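Local coordinates for albumin-1 (Psophocarpus tetragonolobus, PDB 1WBA), which serves as a 2S seed storage protein and belongs to the Kunitz-type protease inhibitor family of legumes, at residues 147-150 with 151-155; 47-50 with 51-55; 122-126 with 127-131; 5-8 with 9-13. All coordinates share one frame; numbering follows the deposited sequence.

Contact 1. Residues 147-150 with 151-155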
loop_
_atom_site.group_PDB
_atom_site.type_symbol
_atom_site.label_atom_id
_atom_site.label_comp_id
_atom_site.label_asym_id
_atom_site.label_seq_id
_atom_site.Cartn_x
_atom_site.Cartn_y
_atom_site.Cartn_z
ATOM N N SER A 147 -1.481 7.249 10.639
ATOM C CA SER A 147 -1.084 8.289 11.572
ATOM C C SER A 147 -1.792 9.543 11.077
ATOM O O SER A 147 -1.635 9.936 9.913
ATOM C CB SER A 147 0.423 8.500 11.555
ATOM O OG SER A 147 0.783 9.498 12.490
ATOM N N THR A 148 -2.602 10.143 11.939
ATOM C CA THR A 148 -3.340 11.346 11.564
ATOM C C THR A 148 -2.472 12.574 11.761
ATOM O O THR A 148 -1.893 12.752 12.839
ATOM C CB THR A 148 -4.624 11.476 12.394
ATOM O OG1 THR A 148 -5.424 10.299 12.197
ATOM C CG2 THR A 148 -5.438 12.687 11.959
ATOM N N ASP A 149 -2.343 13.395 10.718
ATOM C CA ASP A 149 -1.541 14.608 10.823
ATOM C C ASP A 149 -2.370 15.787 11.395
ATOM O O ASP A 149 -3.589 15.649 11.602
ATOM C CB ASP A 149 -0.829 14.938 9.480
ATOM C CG ASP A 149 -1.771 15.380 8.360
ATOM O OD1 ASP A 149 -2.894 15.858 8.600
ATOM O OD2 ASP A 149 -1.347 15.282 7.200
ATOM N N PRO A 150 -1.728 16.942 11.671
ATOM C CA PRO A 150 -2.451 18.092 12.226
ATOM C C PRO A 150 -3.645 18.569 11.413
ATOM O O PRO A 150 -4.549 19.188 11.955
ATOM C CB PRO A 150 -1.366 19.166 12.314
ATOM C CG PRO A 150 -0.143 18.354 12.632
ATOM C CD PRO A 150 -0.280 17.224 11.627
ATOM N N GLU A 151 -3.624 18.317 10.108
ATOM C CA GLU A 151 -4.723 18.731 9.235
ATOM C C GLU A 151 -5.824 17.661 9.122
ATOM O O GLU A 151 -6.809 17.849 8.416
ATOM C CB GLU A 151 -4.200 19.103 7.841
ATOM C CG GLU A 151 -3.226 20.291 7.793
ATOM C CD GLU A 151 -1.886 19.961 8.391
ATOM O OE1 GLU A 151 -1.362 18.866 8.124
ATOM O OE2 GLU A 151 -1.349 20.775 9.169
ATOM N N GLY A 152 -5.624 16.522 9.778
ATOM C CA GLY A 152 -6.626 15.477 9.741
ATOM C C GLY A 152 -6.480 14.439 8.645
ATOM O O GLY A 152 -7.372 13.599 8.472
ATOM N N LYS A 153 -5.361 14.449 7.922
ATOM C CA LYS A 153 -5.172 13.458 6.871
ATOM C C LYS A 153 -4.643 12.176 7.509
ATOM O O LYS A 153 -3.854 12.223 8.470
ATOM C CB LYS A 153 -4.212 13.958 5.784
ATOM C CG LYS A 153 -4.570 15.317 5.138
ATOM C CD LYS A 153 -6.031 15.432 4.646
ATOM C CE LYS A 153 -6.370 14.405 3.561
ATOM N NZ LYS A 153 -7.798 14.429 3.061
ATOM N N LYS A 154 -5.127 11.035 7.025
ATOM C CA LYS A 154 -4.710 9.746 7.561
ATOM C C LYS A 154 -3.563 9.155 6.754
ATOM O O LYS A 154 -3.769 8.316 5.878
ATOM C CB LYS A 154 -5.902 8.804 7.615
ATOM C CG LYS A 154 -6.929 9.298 8.590
ATOM C CD LYS A 154 -8.037 8.296 8.799
ATOM C CE LYS A 154 -9.115 8.876 9.711
ATOM N NZ LYS A 154 -8.492 9.586 10.886
ATOM N N ARG A 155 -2.351 9.591 7.076
ATOM C CA ARG A 155 -1.156 9.147 6.381
ATOM C C ARG A 155 -0.825 7.682 6.647
ATOM O O ARG A 155 -1.069 7.168 7.739
ATOM C CB ARG A 155 0.036 10.004 6.795
ATOM C CG ARG A 155 -0.157 11.504 6.616
ATOM C CD ARG A 155 1.170 12.183 6.792
ATOM N NE ARG A 155 1.069 13.631 6.926
ATOM C CZ ARG A 155 2.124 14.438 6.939
ATOM N NH1 ARG A 155 3.338 13.921 6.802
ATOM N NH2 ARG A 155 1.977 15.741 7.159
HETATM O O HOH W 1 -1.588 17.520 5.934
#

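Contact 2. Residues 47-50 with 51-55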
loop_
_atom_site.group_PDB
_atom_site.type_symbol
_atom_site.label_atom_id
_atom_site.label_comp_id
_atom_site.label_asym_id
_atom_site.label_seq_id
_atom_site.Cartn_x
_atom_site.Cartn_y
_atom_site.Cartn_z
ATOM N N VAL A 47 -2.610 8.148 1.317
ATOM C CA VAL A 47 -3.332 8.134 2.580
ATOM C C VAL A 47 -4.592 7.288 2.515
ATOM O O VAL A 47 -4.989 6.827 1.444
ATOM C CB VAL A 47 -3.797 9.589 2.949
ATOM C CG1 VAL A 47 -2.628 10.546 2.942
ATOM C CG2 VAL A 47 -4.872 10.095 1.963
ATOM N N LYS A 48 -5.192 7.055 3.682
ATOM C CA LYS A 48 -6.471 6.351 3.766
ATOM C C LYS A 48 -7.423 7.527 3.559
ATOM O O LYS A 48 -7.351 8.521 4.284
ATOM C CB LYS A 48 -6.656 5.765 5.159
ATOM C CG LYS A 48 -8.012 5.150 5.417
ATOM C CD LYS A 48 -7.890 4.233 6.631
ATOM C CE LYS A 48 -9.225 3.735 7.107
ATOM N NZ LYS A 48 -9.958 4.876 7.659
ATOM N N SER A 49 -8.290 7.429 2.563
ATOM C CA SER A 49 -9.189 8.523 2.233
ATOM C C SER A 49 -10.171 8.981 3.289
ATOM O O SER A 49 -10.819 8.178 3.968
ATOM C CB SER A 49 -9.966 8.217 0.956
ATOM O OG SER A 49 -10.580 9.396 0.435
ATOM N N THR A 50 -10.291 10.303 3.376
ATOM C CA THR A 50 -11.245 10.933 4.266
ATOM C C THR A 50 -12.266 11.644 3.372
ATOM O O THR A 50 -13.065 12.441 3.847
ATOM C CB THR A 50 -10.553 11.943 5.237
ATOM O OG1 THR A 50 -9.748 12.859 4.492
ATOM C CG2 THR A 50 -9.663 11.206 6.223
ATOM N N ARG A 51 -12.267 11.344 2.075
ATOM C CA ARG A 51 -13.215 11.995 1.165
ATOM C C ARG A 51 -13.886 11.039 0.185
ATOM O O ARG A 51 -14.267 11.424 -0.919
ATOM C CB ARG A 51 -12.525 13.117 0.392
ATOM C CG ARG A 51 -11.386 12.648 -0.494
ATOM C CD ARG A 51 -10.671 13.814 -1.175
ATOM N NE ARG A 51 -9.568 13.331 -1.998
ATOM C CZ ARG A 51 -9.104 13.920 -3.093
ATOM N NH1 ARG A 51 -9.639 15.060 -3.535
ATOM N NH2 ARG A 51 -8.125 13.332 -3.768
ATOM N N ASN A 52 -14.019 9.785 0.600
ATOM C CA ASN A 52 -14.653 8.747 -0.213
ATOM C C ASN A 52 -13.987 8.394 -1.538
ATOM O O ASN A 52 -14.659 7.948 -2.472
ATOM C CB ASN A 52 -16.131 9.068 -0.445
ATOM C CG ASN A 52 -16.882 9.280 0.846
ATOM O OD1 ASN A 52 -16.871 8.422 1.731
ATOM N ND2 ASN A 52 -17.489 10.453 0.994
ATOM N N ILE A 53 -12.674 8.572 -1.625
ATOM C CA ILE A 53 -11.949 8.199 -2.841
ATOM C C ILE A 53 -11.345 6.819 -2.576
ATOM O O ILE A 53 -10.943 6.526 -1.457
ATOM C CB ILE A 53 -10.765 9.163 -3.159
ATOM C CG1 ILE A 53 -11.262 10.545 -3.577
ATOM C CG2 ILE A 53 -9.900 8.583 -4.262
ATOM C CD1 ILE A 53 -12.018 10.545 -4.852
ATOM N N MET A 54 -11.320 5.961 -3.587
ATOM C CA MET A 54 -10.720 4.642 -3.437
ATOM C C MET A 54 -10.079 4.243 -4.743
ATOM O O MET A 54 -10.726 3.656 -5.618
ATOM C CB MET A 54 -11.718 3.579 -2.943
ATOM C CG MET A 54 -13.144 3.698 -3.419
ATOM S SD MET A 54 -14.190 2.459 -2.597
ATOM C CE MET A 54 -14.536 3.235 -1.012
ATOM N N TYR A 55 -8.808 4.607 -4.890
ATOM C CA TYR A 55 -8.067 4.308 -6.112
ATOM C C TYR A 55 -7.688 2.821 -6.238
ATOM O O TYR A 55 -7.305 2.167 -5.248
ATOM C CB TYR A 55 -6.795 5.159 -6.190
ATOM C CG TYR A 55 -7.009 6.661 -6.352
ATOM C CD1 TYR A 55 -7.998 7.166 -7.206
ATOM C CD2 TYR A 55 -6.188 7.578 -5.684
ATOM C CE1 TYR A 55 -8.151 8.547 -7.397
ATOM C CE2 TYR A 55 -6.333 8.958 -5.868
ATOM C CZ TYR A 55 -7.318 9.434 -6.721
ATOM O OH TYR A 55 -7.465 10.788 -6.902
HETATM O O HOH W 2 -13.207 8.080 2.738
#

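Contact 3. Residues 122-126 with 127-131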
loop_
_atom_site.group_PDB
_atom_site.type_symbol
_atom_site.label_atom_id
_atom_site.label_comp_id
_atom_site.label_asym_id
_atom_site.label_seq_id
_atom_site.Cartn_x
_atom_site.Cartn_y
_atom_site.Cartn_z
ATOM N N LYS A 122 -1.816 -12.332 6.524
ATOM C CA LYS A 122 -3.168 -12.336 7.077
ATOM C C LYS A 122 -3.222 -11.221 8.105
ATOM O O LYS A 122 -2.301 -11.083 8.910
ATOM C CB LYS A 122 -3.464 -13.651 7.784
ATOM C CG LYS A 122 -3.718 -14.778 6.844
ATOM C CD LYS A 122 -4.006 -16.064 7.590
ATOM C CE LYS A 122 -4.011 -17.240 6.616
ATOM N NZ LYS A 122 -2.648 -17.517 6.035
ATOM N N GLY A 123 -4.300 -10.447 8.086
ATOM C CA GLY A 123 -4.432 -9.320 8.990
ATOM C C GLY A 123 -5.224 -9.565 10.257
ATOM O O GLY A 123 -5.023 -8.854 11.244
ATOM N N SER A 124 -6.151 -10.520 10.231
ATOM C CA SER A 124 -6.955 -10.833 11.412
ATOM C C SER A 124 -7.531 -12.230 11.310
ATOM O O SER A 124 -7.279 -12.965 10.350
ATOM C CB SER A 124 -8.093 -9.814 11.609
ATOM O OG SER A 124 -9.155 -9.991 10.683
ATOM N N ASN A 125 -8.310 -12.594 12.313
ATOM C CA ASN A 125 -8.924 -13.907 12.316
ATOM C C ASN A 125 -10.060 -13.938 11.289
ATOM O O ASN A 125 -10.441 -15.005 10.796
ATOM C CB ASN A 125 -9.381 -14.290 13.733
ATOM C CG ASN A 125 -8.204 -14.639 14.648
ATOM O OD1 ASN A 125 -7.116 -14.974 14.172
ATOM N ND2 ASN A 125 -8.411 -14.546 15.960
ATOM N N THR A 126 -10.583 -12.762 10.957
ATOM C CA THR A 126 -11.631 -12.664 9.958
ATOM C C THR A 126 -11.027 -13.064 8.608
ATOM O O THR A 126 -9.983 -12.557 8.207
ATOM C CB THR A 126 -12.164 -11.233 9.855
ATOM O OG1 THR A 126 -12.571 -10.789 11.154
ATOM C CG2 THR A 126 -13.347 -11.172 8.897
ATOM N N PRO A 127 -11.677 -14.003 7.908
ATOM C CA PRO A 127 -11.224 -14.490 6.603
ATOM C C PRO A 127 -11.120 -13.393 5.553
ATOM O O PRO A 127 -11.928 -12.463 5.536
ATOM C CB PRO A 127 -12.316 -15.483 6.217
ATOM C CG PRO A 127 -12.805 -15.972 7.550
ATOM C CD PRO A 127 -12.898 -14.702 8.334
ATOM N N ARG A 128 -10.145 -13.543 4.660
ATOM C CA ARG A 128 -9.918 -12.599 3.566
ATOM C C ARG A 128 -9.522 -11.196 4.030
ATOM O O ARG A 128 -9.721 -10.211 3.305
ATOM C CB ARG A 128 -11.146 -12.542 2.639
ATOM C CG ARG A 128 -11.618 -13.902 2.146
ATOM C CD ARG A 128 -13.010 -13.847 1.520
ATOM N NE ARG A 128 -13.521 -15.196 1.279
ATOM C CZ ARG A 128 -14.729 -15.490 0.794
ATOM N NH1 ARG A 128 -15.595 -14.532 0.487
ATOM N NH2 ARG A 128 -15.058 -16.757 0.569
ATOM N N THR A 129 -9.010 -11.101 5.253
ATOM C CA THR A 129 -8.541 -9.825 5.760
ATOM C C THR A 129 -6.994 -9.910 5.812
ATOM O O THR A 129 -6.421 -10.930 6.217
ATOM C CB THR A 129 -9.155 -9.455 7.133
ATOM O OG1 THR A 129 -8.741 -10.396 8.123
ATOM C CG2 THR A 129 -10.674 -9.409 7.045
ATOM N N TYR A 130 -6.327 -8.840 5.391
ATOM C CA TYR A 130 -4.872 -8.806 5.325
ATOM C C TYR A 130 -4.271 -7.518 5.841
ATOM O O TYR A 130 -4.978 -6.567 6.128
ATOM C CB TYR A 130 -4.458 -8.972 3.859
ATOM C CG TYR A 130 -4.875 -10.302 3.336
ATOM C CD1 TYR A 130 -4.067 -11.413 3.531
ATOM C CD2 TYR A 130 -6.123 -10.480 2.751
ATOM C CE1 TYR A 130 -4.482 -12.674 3.162
ATOM C CE2 TYR A 130 -6.562 -11.747 2.369
ATOM C CZ TYR A 130 -5.731 -12.840 2.583
ATOM O OH TYR A 130 -6.123 -14.094 2.193
ATOM N N LYS A 131 -2.951 -7.506 5.962
ATOM C CA LYS A 131 -2.222 -6.311 6.371
ATOM C C LYS A 131 -1.058 -6.218 5.407
ATOM O O LYS A 131 -0.666 -7.220 4.798
ATOM C CB LYS A 131 -1.725 -6.402 7.814
ATOM C CG LYS A 131 -0.712 -7.469 8.059
ATOM C CD LYS A 131 -0.236 -7.398 9.473
ATOM C CE LYS A 131 0.609 -8.593 9.793
ATOM N NZ LYS A 131 1.241 -8.452 11.128
HETATM O O HOH W 3 -7.240 -13.543 6.564
#

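Contact 4. Residues 5-8 with 9-13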
loop_
_atom_site.group_PDB
_atom_site.type_symbol
_atom_site.label_atom_id
_atom_site.label_comp_id
_atom_site.label_asym_id
_atom_site.label_seq_id
_atom_site.Cartn_x
_atom_site.Cartn_y
_atom_site.Cartn_z
ATOM N N VAL A 5 -2.984 -15.097 -1.365
ATOM C CA VAL A 5 -3.807 -14.036 -0.804
ATOM C C VAL A 5 -5.145 -14.112 -1.550
ATOM O O VAL A 5 -5.164 -14.358 -2.760
ATOM C CB VAL A 5 -3.154 -12.668 -1.052
ATOM C CG1 VAL A 5 -4.058 -11.548 -0.536
ATOM C CG2 VAL A 5 -1.763 -12.635 -0.391
ATOM N N TYR A 6 -6.253 -13.942 -0.837
ATOM C CA TYR A 6 -7.579 -14.014 -1.452
ATOM C C TYR A 6 -8.255 -12.666 -1.540
ATOM O O TYR A 6 -8.065 -11.833 -0.655
ATOM C CB TYR A 6 -8.497 -14.940 -0.639
ATOM C CG TYR A 6 -8.211 -16.397 -0.858
ATOM C CD1 TYR A 6 -8.783 -17.088 -1.927
ATOM C CD2 TYR A 6 -7.310 -17.072 -0.043
ATOM C CE1 TYR A 6 -8.452 -18.417 -2.185
ATOM C CE2 TYR A 6 -6.977 -18.396 -0.290
ATOM C CZ TYR A 6 -7.553 -19.060 -1.366
ATOM O OH TYR A 6 -7.210 -20.369 -1.596
ATOM N N ASP A 7 -9.027 -12.447 -2.600
ATOM C CA ASP A 7 -9.781 -11.206 -2.722
ATOM C C ASP A 7 -11.059 -11.327 -1.860
ATOM O O ASP A 7 -11.361 -12.391 -1.307
ATOM C CB ASP A 7 -10.072 -10.827 -4.198
ATOM C CG ASP A 7 -10.964 -11.846 -4.940
ATOM O OD1 ASP A 7 -11.795 -12.550 -4.329
ATOM O OD2 ASP A 7 -10.839 -11.911 -6.166
ATOM N N ALA A 8 -11.815 -10.243 -1.766
ATOM C CA ALA A 8 -13.014 -10.227 -0.953
ATOM C C ALA A 8 -14.066 -11.252 -1.386
ATOM O O ALA A 8 -14.973 -11.551 -0.627
ATOM C CB ALA A 8 -13.605 -8.821 -0.930
ATOM N N GLU A 9 -13.961 -11.755 -2.608
ATOM C CA GLU A 9 -14.902 -12.737 -3.117
ATOM C C GLU A 9 -14.426 -14.164 -2.918
ATOM O O GLU A 9 -15.132 -15.107 -3.263
ATOM C CB GLU A 9 -15.183 -12.487 -4.592
ATOM C CG GLU A 9 -15.842 -11.151 -4.863
ATOM C CD GLU A 9 -15.976 -10.872 -6.347
ATOM O OE1 GLU A 9 -15.021 -10.329 -6.946
ATOM O OE2 GLU A 9 -17.036 -11.207 -6.915
ATOM N N GLY A 10 -13.239 -14.329 -2.348
ATOM C CA GLY A 10 -12.733 -15.671 -2.109
ATOM C C GLY A 10 -11.960 -16.310 -3.241
ATOM O O GLY A 10 -11.787 -17.514 -3.277
ATOM N N ASN A 11 -11.526 -15.516 -4.202
ATOM C CA ASN A 11 -10.717 -16.040 -5.282
ATOM C C ASN A 11 -9.267 -15.603 -5.032
ATOM O O ASN A 11 -9.033 -14.593 -4.377
ATOM C CB ASN A 11 -11.200 -15.495 -6.614
ATOM C CG ASN A 11 -12.601 -15.933 -6.936
ATOM O OD1 ASN A 11 -13.473 -15.109 -7.170
ATOM N ND2 ASN A 11 -12.833 -17.232 -6.932
ATOM N N LYS A 12 -8.298 -16.382 -5.505
ATOM C CA LYS A 12 -6.894 -16.011 -5.330
ATOM C C LYS A 12 -6.578 -14.746 -6.117
ATOM O O LYS A 12 -7.110 -14.531 -7.212
ATOM C CB LYS A 12 -5.966 -17.117 -5.808
ATOM C CG LYS A 12 -6.117 -18.418 -5.069
ATOM C CD LYS A 12 -5.161 -19.389 -5.697
ATOM C CE LYS A 12 -5.315 -20.783 -5.174
ATOM N NZ LYS A 12 -4.381 -21.677 -5.918
ATOM N N LEU A 13 -5.723 -13.904 -5.545
ATOM C CA LEU A 13 -5.326 -12.676 -6.206
ATOM C C LEU A 13 -4.511 -13.076 -7.423
ATOM O O LEU A 13 -3.761 -14.045 -7.379
ATOM C CB LEU A 13 -4.464 -11.824 -5.277
ATOM C CG LEU A 13 -5.020 -10.477 -4.825
ATOM C CD1 LEU A 13 -6.337 -10.675 -4.121
ATOM C CD2 LEU A 13 -4.020 -9.773 -3.927
HETATM O O HOH W 4 -8.750 -12.210 -7.758
HETATM O O HOH W 5 -13.036 -12.423 -7.462
#

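Contact 1. Residues 147-150 with 151-155
Asp149 and Arg155 meet at about a right angle, the carboxylate plane standing 87° from the guanidinium plane. Asp149 OD2 lies at the guanidinium edge, in its plane. Arg155 NE donates to its anti lone pair, NE to OD2 2.9 Å. Arg155 NH2 adds a weak bond to the same oxygen. With CG between the backbone N and the carbonyl carbon (chi1 69°), the Asp149 carboxylate folds back over its own turn. Lys153 N donates to Asp149 OD1 at 2.9 Å, from above the carboxylate plane, and Glu151 N adds a weak bond. Glu151 crosses Asp149 nearly at right angles, and a water donates to both Asp149 OD2 and Glu151 OE1, probably easing their nearness. With alanine in place of Asp149, Arg155 NE and Lys153 N would probably lose their acceptors, and the guanidinium would be held less firmly, chiefly through Gln103. The backbone makes a type I turn with a G1 beta bulge: Gly152 N bonds to Asp149 O, and Asp149 N to Lys153 O. On the sheet face away from Ser147 and Arg155, Thr148 and Lys154 lie side by side. The hairpin joins strands 142-148 and 154-159, and Lys154 bonds through its backbone to Lys48 of strand 45-48.

Contact 2. Residues 47-50 with 51-55
Ser49 turns its hydroxyl into the loop formed by Arg51 and Ile53. Its CB packs beside the backbone of Ile53, 3.1 Å from Ile53 O. From CB, the OG swings anti to the backbone N of Ser49 (chi1 -165°), which sets it between two amides. Arg51 N donates to Ser49 OG at 3.1 Å with an angle of 162° at the hydrogen. This closes an ST turn. Ile53 N donates to Ser49 OG at the same length, 3.1 Å, and almost as straight. Two aliphatic carbons lie near the oxygen as well: Arg51 CG is 3.5 Å and Ile53 CB 3.6 Å from Ser49 OG. A third hydrogen bond joins OG to the carboxylate of Asp31, so this buried hydroxyl is gripped by three partners and its rotation is probably fixed. A water bridges the backbone across the turn: it accepts from Asn52 N at 2.9 Å and donates weakly to Ser49 O. The chain here leaves strand 45-48 and heads for strand 56-61. Asp31, on the adjacent strand 30-33, also forms a salt bridge with Arg51 NE. One carboxylate thus ties both ends of the turn to that strand. Ile53 and Tyr55 also lean against Asp31.

Contact 3. Residues 122-126 with 127-131
Pro127 follows Thr126 round a type II beta turn, from Thr126 to Thr129, in the hairpin loop between strands 116-122 and 130-136 of the beta-trefoil fold. Pro127 holds the second place of the turn, where its fixed phi suits the type II shape. Its ring crosses the Thr126 side chain at about a right angle, with Pro127 CD 3.6 Å from Thr126 CG2. Arg128 takes the third place in a left-handed conformation and points its side chain away from the loop. Its NH1 bonds to Ala8 O in the N-terminal segment. Thr129 comes next and faces into the loop. Its OG1 sits between the backbone N and the carbonyl carbon (chi1 64°). From there it accepts a hydrogen bond from Ser124 OG at 2.6 Å and donates a very short one to Thr126 O. The methyl CG2 of Thr129 rests 3.7 Å from Thr126 CB. A valine in place of Thr129 would probably leave the Ser124 hydroxyl without its acceptor and Thr126 O without its hydroxyl donor, which would weaken the link across the loop. Tyr130 forms a non-hydrogen-bonded antiparallel pair with Lys122, and Tyr130 CD1 lies 3.8 Å from Lys122 CA. Tyr130 OH bonds to Tyr6 N. Lys131 then runs beside the chain at Lys122, with CE 3.9 Å from Lys122 O. At the neck of the loop a side chain on Gly123 would collide with the Tyr130 backbone. Gly123 N donates to Thr129 O at 2.9 Å. That bond is nearly straight at the hydrogen, 177°, although the donor stands above the carbonyl plane.

Contact 4. Residues 5-8 with 9-13
The first torsion of Asp7, chi1 63°, sets CG between the backbone N and the carbonyl carbon and brings the carboxylate over the backbone of Glu9 and Asn11. The motif is a type I turn from Asp7 to Gly10 with a G1 beta bulge, in a loop ahead of strand 17-23. Asp7 OD1 accepts two amides from opposite faces of the carboxylate plane. Glu9 N lies 2.9 Å from Asp7 OD1, and Asn11 N donates more directly at 3.0 Å. The Glu9 bond closes an Asx turn. Gly10 N bonds to Asp7 O, and Asp7 N to Asn11 O. The positive phi of Gly10, 88°, would press a side chain against the preceding carbonyl oxygen. Tyr6 and Lys12 extend side by side, pointing the same way, with Tyr6 CE1 3.7 Å from Lys12 CG. Leu13 reaches back with both methyls. Its CD2 packs 3.8 Å from Val5 CG1, and its CD1 touches Asp7 CB. Leu13 N bonds to Val5 O and holds the open end of the loop together. Val5 and Ala8 lean on strand 166-171, while Asp7 and Leu13 touch Tyr19. A water bridges the two sides, donating to Asp7 OD2 at 2.6 Å and to Lys12 O at 2.9 Å.

In the fold
The four turns form two touching pairs. In the first, contacts 1 and 2 have centres about 13 Å apart on neighbouring strands, 154-159 and 45-48. Lys153 NZ lies 2.9 Å from Thr50 OG1, a probable hydrogen bond, and Arg155 CA packs on Val47 CG1. In the second, contacts 3 and 4 have centres about 11 Å apart, and Arg128 NE comes 3.5 Å from Gly10 CA. The pairs do not touch: contact 2 stays about 11 Å, nearest atoms, from contacts 3 and 4. Contacts 1 and 4 lie on opposite sides of the chain's centre, with centres about 30 Å apart. Both use the same device, an aspartate carboxylate folded over a type I turn with a glycine bulge.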